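N-acetylgalactosaminyltransferase 7 (Homo sapiens, PDB 6IWR) is a glycosyltransferase that joins a GT-A-type domain, holding a manganese(II) ion, to a ricin-type beta-trefoil lectin domain. Local coordinates at residues A[153-158]-A[192-197]; A[411-416]-A[448-453]. One frame throughout, in Å; residues are numbered along the deposited sequence.

Contact 1 of 2, residues A[153-158]-A[192-197]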
loop_
_atom_site.group_PDB
_atom_site.type_symbol
_atom_site.label_atom_id
_atom_site.label_comp_id
_atom_site.label_asym_id
_atom_site.label_seq_id
_atom_site.Cartn_x
_atom_site.Cartn_y
_atom_site.Cartn_z
ATOM N N ILE A 153 -8.529 -15.212 27.214
ATOM C CA ILE A 153 -8.687 -14.569 25.921
ATOM C C ILE A 153 -8.869 -13.088 26.214
ATOM O O ILE A 153 -9.869 -12.687 26.827
ATOM C CB ILE A 153 -9.890 -15.118 25.137
ATOM C CG1 ILE A 153 -9.755 -16.607 24.900
ATOM C CG2 ILE A 153 -10.038 -14.402 23.789
ATOM C CD1 ILE A 153 -11.031 -17.209 24.480
ATOM N N VAL A 154 -7.910 -12.291 25.805
ATOM C CA VAL A 154 -8.013 -10.845 25.877
ATOM C C VAL A 154 -8.656 -10.367 24.585
ATOM O O VAL A 154 -8.253 -10.778 23.495
ATOM C CB VAL A 154 -6.625 -10.215 26.090
ATOM C CG1 VAL A 154 -6.703 -8.692 25.981
ATOM C CG2 VAL A 154 -6.045 -10.677 27.424
ATOM N N PHE A 155 -9.683 -9.536 24.686
ATOM C CA PHE A 155 -10.304 -9.038 23.476
ATOM C C PHE A 155 -10.562 -7.545 23.590
ATOM O O PHE A 155 -10.659 -6.983 24.687
ATOM C CB PHE A 155 -11.597 -9.800 23.147
ATOM C CG PHE A 155 -12.741 -9.492 24.058
ATOM C CD1 PHE A 155 -13.619 -8.454 23.765
ATOM C CD2 PHE A 155 -12.961 -10.261 25.187
ATOM C CE1 PHE A 155 -14.689 -8.170 24.587
ATOM C CE2 PHE A 155 -14.036 -9.982 26.029
ATOM C CZ PHE A 155 -14.894 -8.922 25.734
ATOM N N HIS A 156 -10.630 -6.908 22.420
ATOM C CA HIS A 156 -11.020 -5.504 22.304
ATOM C C HIS A 156 -11.855 -5.380 21.038
ATOM O O HIS A 156 -11.334 -5.558 19.935
ATOM C CB HIS A 156 -9.792 -4.583 22.264
ATOM C CG HIS A 156 -10.112 -3.147 21.961
ATOM N ND1 HIS A 156 -10.504 -2.246 22.931
ATOM C CD2 HIS A 156 -10.103 -2.462 20.792
ATOM C CE1 HIS A 156 -10.736 -1.073 22.371
ATOM N NE2 HIS A 156 -10.496 -1.176 21.076
ATOM N N ASN A 157 -13.146 -5.100 21.193
ATOM C CA ASN A 157 -14.030 -4.787 20.073
ATOM C C ASN A 157 -14.134 -5.922 19.063
ATOM O O ASN A 157 -14.525 -5.697 17.914
ATOM C CB ASN A 157 -13.598 -3.498 19.379
ATOM C CG ASN A 157 -14.077 -2.265 20.116
ATOM O OD1 ASN A 157 -14.837 -2.360 21.096
ATOM N ND2 ASN A 157 -13.653 -1.095 19.649
ATOM N N GLU A 158 -13.834 -7.146 19.490
ATOM C CA GLU A 158 -13.890 -8.296 18.600
ATOM C C GLU A 158 -15.302 -8.517 18.063
ATOM O O GLU A 158 -16.303 -8.217 18.723
ATOM C CB GLU A 158 -13.410 -9.541 19.340
ATOM C CG GLU A 158 -13.204 -10.754 18.463
ATOM C CD GLU A 158 -11.958 -10.643 17.580
ATOM O OE1 GLU A 158 -11.041 -9.844 17.907
ATOM O OE2 GLU A 158 -11.905 -11.361 16.552
ATOM N N GLU A 192 -21.421 -2.511 21.416
ATOM C CA GLU A 192 -22.516 -2.880 22.304
ATOM C C GLU A 192 -22.769 -4.377 22.365
ATOM O O GLU A 192 -23.210 -4.882 23.404
ATOM C CB GLU A 192 -23.784 -2.179 21.862
ATOM C CG GLU A 192 -24.716 -1.878 23.002
ATOM C CD GLU A 192 -26.145 -1.946 22.552
ATOM O OE1 GLU A 192 -26.372 -1.864 21.322
ATOM O OE2 GLU A 192 -27.032 -2.096 23.419
ATOM N N HIS A 193 -22.489 -5.117 21.311
ATOM C CA HIS A 193 -22.714 -6.551 21.357
ATOM C C HIS A 193 -21.848 -7.217 22.409
ATOM O O HIS A 193 -22.159 -8.277 22.904
ATOM C CB HIS A 193 -22.528 -7.201 19.992
ATOM C CG HIS A 193 -21.160 -7.045 19.417
ATOM N ND1 HIS A 193 -20.200 -8.017 19.523
ATOM C CD2 HIS A 193 -20.603 -6.046 18.703
ATOM C CE1 HIS A 193 -19.102 -7.621 18.915
ATOM N NE2 HIS A 193 -19.322 -6.428 18.406
ATOM N N LEU A 194 -20.776 -6.551 22.788
ATOM C CA LEU A 194 -19.816 -7.129 23.698
ATOM C C LEU A 194 -20.153 -6.967 25.155
ATOM O O LEU A 194 -19.447 -7.462 25.991
ATOM C CB LEU A 194 -18.429 -6.582 23.422
ATOM C CG LEU A 194 -17.858 -7.006 22.087
ATOM C CD1 LEU A 194 -16.874 -5.996 21.556
ATOM C CD2 LEU A 194 -17.192 -8.342 22.243
ATOM N N LYS A 195 -21.211 -6.248 25.468
ATOM C CA LYS A 195 -21.609 -6.084 26.849
ATOM C C LYS A 195 -23.085 -6.352 27.050
ATOM O O LYS A 195 -23.904 -5.892 26.281
ATOM C CB LYS A 195 -21.287 -4.670 27.288
ATOM C CG LYS A 195 -22.028 -3.616 26.502
ATOM C CD LYS A 195 -21.075 -2.604 25.904
ATOM C CE LYS A 195 -21.327 -1.224 26.464
ATOM N NZ LYS A 195 -20.225 -0.294 26.126
ATOM N N GLU A 196 -23.431 -7.053 28.109
ATOM C CA GLU A 196 -24.816 -7.396 28.397
ATOM C C GLU A 196 -25.304 -8.504 27.519
ATOM O O GLU A 196 -25.690 -9.536 28.010
ATOM C CB GLU A 196 -25.739 -6.197 28.239
ATOM C CG GLU A 196 -25.842 -5.312 29.457
ATOM C CD GLU A 196 -25.340 -3.915 29.184
ATOM O OE1 GLU A 196 -25.252 -3.548 28.005
ATOM O OE2 GLU A 196 -25.028 -3.181 30.137
ATOM N N LYS A 197 -25.251 -8.312 26.215
ATOM C CA LYS A 197 -25.573 -9.389 25.313
ATOM C C LYS A 197 -24.559 -10.470 25.588
ATOM O O LYS A 197 -24.889 -11.631 25.638
ATOM C CB LYS A 197 -25.500 -8.925 23.870
ATOM C CG LYS A 197 -25.327 -10.045 22.870
ATOM C CD LYS A 197 -25.113 -9.500 21.482
ATOM C CE LYS A 197 -25.089 -10.594 20.431
ATOM N NZ LYS A 197 -26.237 -11.521 20.523
#

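Contact 2 of 2, residues A[411-416]-A[448-453]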
loop_
_atom_site.group_PDB
_atom_site.type_symbol
_atom_site.label_atom_id
_atom_site.label_comp_id
_atom_site.label_asym_id
_atom_site.label_seq_id
_atom_site.Cartn_x
_atom_site.Cartn_y
_atom_site.Cartn_z
ATOM N N VAL A 411 17.848 -4.820 29.290
ATOM C CA VAL A 411 17.939 -5.716 30.440
ATOM C C VAL A 411 18.485 -7.093 30.043
ATOM O O VAL A 411 19.121 -7.755 30.864
ATOM C CB VAL A 411 16.582 -5.815 31.182
ATOM C CG1 VAL A 411 15.461 -5.823 30.221
ATOM C CG2 VAL A 411 16.513 -7.088 32.030
ATOM N N TRP A 412 18.314 -7.518 28.788
ATOM C CA TRP A 412 18.578 -8.908 28.419
ATOM C C TRP A 412 19.695 -9.117 27.408
ATOM O O TRP A 412 20.337 -10.166 27.452
ATOM C CB TRP A 412 17.298 -9.577 27.880
ATOM C CG TRP A 412 16.256 -9.737 28.933
ATOM C CD1 TRP A 412 15.059 -9.066 29.035
ATOM C CD2 TRP A 412 16.338 -10.580 30.088
ATOM N NE1 TRP A 412 14.388 -9.461 30.191
ATOM C CE2 TRP A 412 15.156 -10.387 30.845
ATOM C CE3 TRP A 412 17.307 -11.466 30.570
ATOM C CZ2 TRP A 412 14.927 -11.053 32.042
ATOM C CZ3 TRP A 412 17.069 -12.131 31.767
ATOM C CH2 TRP A 412 15.893 -11.922 32.485
ATOM N N TRP A 413 19.955 -8.172 26.502
ATOM C CA TRP A 413 20.855 -8.445 25.383
ATOM C C TRP A 413 22.328 -8.202 25.685
ATOM O O TRP A 413 23.165 -8.476 24.817
ATOM C CB TRP A 413 20.493 -7.602 24.160
ATOM C CG TRP A 413 19.355 -8.102 23.344
ATOM C CD1 TRP A 413 18.300 -8.871 23.771
ATOM C CD2 TRP A 413 19.139 -7.864 21.942
ATOM N NE1 TRP A 413 17.440 -9.123 22.721
ATOM C CE2 TRP A 413 17.924 -8.512 21.590
ATOM C CE3 TRP A 413 19.848 -7.168 20.953
ATOM C CZ2 TRP A 413 17.413 -8.491 20.290
ATOM C CZ3 TRP A 413 19.339 -7.144 19.666
ATOM C CH2 TRP A 413 18.127 -7.800 19.344
ATOM N N ASP A 414 22.667 -7.685 26.860
ATOM C CA ASP A 414 24.058 -7.400 27.183
ATOM C C ASP A 414 24.796 -6.721 26.037
ATOM O O ASP A 414 24.343 -5.698 25.510
ATOM C CB ASP A 414 24.814 -8.671 27.554
ATOM C CG ASP A 414 24.106 -9.477 28.612
ATOM O OD1 ASP A 414 23.355 -8.876 29.404
ATOM O OD2 ASP A 414 24.286 -10.719 28.631
ATOM N N GLU A 415 25.942 -7.293 25.650
ATOM C CA GLU A 415 26.820 -6.668 24.674
ATOM C C GLU A 415 26.083 -6.584 23.353
ATOM O O GLU A 415 26.420 -5.769 22.486
ATOM C CB GLU A 415 28.142 -7.434 24.521
ATOM C CG GLU A 415 28.049 -8.958 24.490
ATOM C CD GLU A 415 28.630 -9.599 25.746
ATOM O OE1 GLU A 415 29.247 -10.693 25.646
ATOM O OE2 GLU A 415 28.479 -8.988 26.827
ATOM N N TYR A 416 25.063 -7.415 23.189
ATOM C CA TYR A 416 24.340 -7.375 21.931
ATOM C C TYR A 416 23.506 -6.119 21.764
ATOM O O TYR A 416 23.031 -5.887 20.648
ATOM C CB TYR A 416 23.467 -8.615 21.782
ATOM C CG TYR A 416 24.262 -9.821 21.362
ATOM C CD1 TYR A 416 25.147 -10.446 22.250
ATOM C CD2 TYR A 416 24.148 -10.331 20.070
ATOM C CE1 TYR A 416 25.894 -11.552 21.855
ATOM C CE2 TYR A 416 24.883 -11.422 19.667
ATOM C CZ TYR A 416 25.756 -12.032 20.564
ATOM O OH TYR A 416 26.494 -13.132 20.162
ATOM N N LYS A 448 21.525 -16.519 33.140
ATOM C CA LYS A 448 22.635 -16.665 32.222
ATOM C C LYS A 448 22.735 -15.484 31.254
ATOM O O LYS A 448 21.808 -14.687 31.078
ATOM C CB LYS A 448 22.491 -17.963 31.445
ATOM C CG LYS A 448 22.430 -19.168 32.329
ATOM C CD LYS A 448 22.752 -20.428 31.561
ATOM C CE LYS A 448 21.726 -21.518 31.869
ATOM N NZ LYS A 448 22.395 -22.838 31.859
ATOM N N SER A 449 23.896 -15.394 30.613
ATOM C CA SER A 449 24.238 -14.270 29.758
ATOM C C SER A 449 23.556 -14.380 28.396
ATOM O O SER A 449 23.257 -15.472 27.902
ATOM C CB SER A 449 25.745 -14.210 29.548
ATOM O OG SER A 449 26.154 -15.377 28.848
ATOM N N PHE A 450 23.323 -13.229 27.773
ATOM C CA PHE A 450 22.794 -13.302 26.430
ATOM C C PHE A 450 23.798 -13.950 25.488
ATOM O O PHE A 450 23.415 -14.476 24.436
ATOM C CB PHE A 450 22.381 -11.916 25.946
ATOM C CG PHE A 450 21.479 -11.954 24.734
ATOM C CD1 PHE A 450 20.164 -12.355 24.842
ATOM C CD2 PHE A 450 21.967 -11.628 23.486
ATOM C CE1 PHE A 450 19.344 -12.414 23.737
ATOM C CE2 PHE A 450 21.158 -11.685 22.375
ATOM C CZ PHE A 450 19.843 -12.064 22.501
ATOM N N LYS A 451 25.075 -13.939 25.850
ATOM C CA LYS A 451 26.093 -14.559 25.013
ATOM C C LYS A 451 25.948 -16.089 25.021
ATOM O O LYS A 451 26.004 -16.743 23.968
ATOM C CB LYS A 451 27.466 -14.088 25.507
ATOM C CG LYS A 451 28.650 -14.289 24.572
ATOM C CD LYS A 451 28.393 -13.733 23.179
ATOM C CE LYS A 451 29.458 -14.216 22.188
ATOM N NZ LYS A 451 29.144 -13.837 20.785
ATOM N N TRP A 452 25.735 -16.682 26.206
ATOM C CA TRP A 452 25.378 -18.103 26.262
ATOM C C TRP A 452 24.155 -18.378 25.404
ATOM O O TRP A 452 24.161 -19.267 24.545
ATOM C CB TRP A 452 25.128 -18.540 27.708
ATOM C CG TRP A 452 24.467 -19.884 27.833
ATOM C CD1 TRP A 452 25.077 -21.115 27.945
ATOM C CD2 TRP A 452 23.061 -20.133 27.864
ATOM N NE1 TRP A 452 24.129 -22.105 28.037
ATOM C CE2 TRP A 452 22.883 -21.530 27.974
ATOM C CE3 TRP A 452 21.932 -19.313 27.767
ATOM C CZ2 TRP A 452 21.615 -22.119 28.007
ATOM C CZ3 TRP A 452 20.676 -19.900 27.809
ATOM C CH2 TRP A 452 20.527 -21.288 27.934
ATOM N N PHE A 453 23.100 -17.608 25.616
ATOM C CA PHE A 453 21.860 -17.827 24.883
ATOM C C PHE A 453 22.100 -17.857 23.376
ATOM O O PHE A 453 21.615 -18.758 22.683
ATOM C CB PHE A 453 20.861 -16.743 25.267
ATOM C CG PHE A 453 19.582 -16.786 24.506
ATOM C CD1 PHE A 453 18.670 -17.818 24.707
ATOM C CD2 PHE A 453 19.265 -15.763 23.611
ATOM C CE1 PHE A 453 17.462 -17.825 24.025
ATOM C CE2 PHE A 453 18.065 -15.770 22.910
ATOM C CZ PHE A 453 17.158 -16.801 23.118
HETATM O O HOH W 1 26.191 -11.737 27.578
#

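Contact 1 of 2, residues A[153-158]-A[192-197]
In the GT-A domain, where strand 149-155 runs out of the parallel part of the central sheet, Leu194 packs its two methyl groups against Phe155 and the backbone of Asn157 and Glu158. The leucine sits at the end of a short 3-10 segment, 192-194, and its CG lies beside its own backbone N, anti to the carbonyl carbon (chi1 -67°), which directs the branched end at the strand terminus. The branches divide the work. CD2 approaches the phenyl ring obliquely and lies 3.4 Å from Phe155 CE1, whereas CD1 comes up to the backbone, 3.4 Å from Asn157 CA. Both methyls also lie beside the carbonyl of Glu158, with Leu194 CD1 3.6 Å from Glu158 O. Phe155 and Leu194 reach toward each other from their own segments and overlap alongside near their ends, and no hydrogen bond crosses between the two segments.

This is the strand-end region of the Rossmann-like part of a GT-A fold, in which the loops following the parallel strands come together. Strand 149-155 pairs here with strand 179-186, whose following loop supplies segment 192-197. Asn157, in left-handed backbone conformation, is fixed to that loop by polar bonds: its N meets Ser189 OG, and its OD1 accepts from Asn190 N. Leu163 of helix 160-173 touches Leu194 as well. The carboxylate of Glu158 turns away from Leu194, and its OE2 is hydrogen-bonded to Thr162 OG1; the Glu158 side chain lies about 8 Å from the bound manganese ion.

Contact 2 of 2, residues A[411-416]-A[448-453]
The carboxylate of Asp414 takes the backbone N-H of Phe450 in a nearly straight hydrogen bond, 2.8 Å from Phe450 N to Asp414 OD2. The donor arrives on the syn side, tilted out of the carboxylate plane. Phe450 is the first residue of helix 450-457, so the acid sits at the helix N-terminus, where its negative charge is probably favoured; its other oxygen, OD1, forms a salt bridge with Arg442. Ser449 is the N-cap, and its OG accepts a capping bond from Trp452 N at 3.0 Å. The second polar link across the contact runs from Lys451 NZ to Tyr416 OH (2.8 Å), and the same amine forms a salt bridge with Glu455.

Next to these bonds Trp413, Tyr416 and Phe450 form an aromatic cluster that joins the C-terminal end region of helix 400-412 to the start of helix 450-457. Phe450 carries CG anti to its backbone N (chi1 -164°), which turns one face of the ring to Trp413 and its edge to Tyr416. It makes an offset stack on the five-membered ring of Trp413, with planes 16° apart and centroids 4.3 Å apart. Trp413 CA adds a CH-pi contact over the phenyl face, 4.0 Å from the centroid of the Phe450 ring. Against Tyr416 the geometry is edge-to-face: the edge of Phe450 points at the tyrosine face, the planes 71° apart. Tyr361 of helix 355-365 also meets Phe450 edge-to-face. At the rim of the tyrosine ring, near its plane, the lysine chain runs past, with Lys451 CD 3.6 Å from Tyr416 CE1.

The two contacts lie on opposite sides of the chain's centre, their own centres about 40 Å apart, and share no helix or strand. Contact 1 is the smaller and more buried, joining the end of one strand to the loop after its parallel neighbour by aliphatic-aromatic packing; the polar bonds around it go to residues beyond its two segments. Contact 2 buries about twice the area, 396 against 198 Å², but is only partly buried, with the exposed Glu415 and the partly exposed Lys451 at its solvent side. It brings a helix N-terminus to the end region of another helix and combines aromatic stacking with direct hydrogen bonds across the segments.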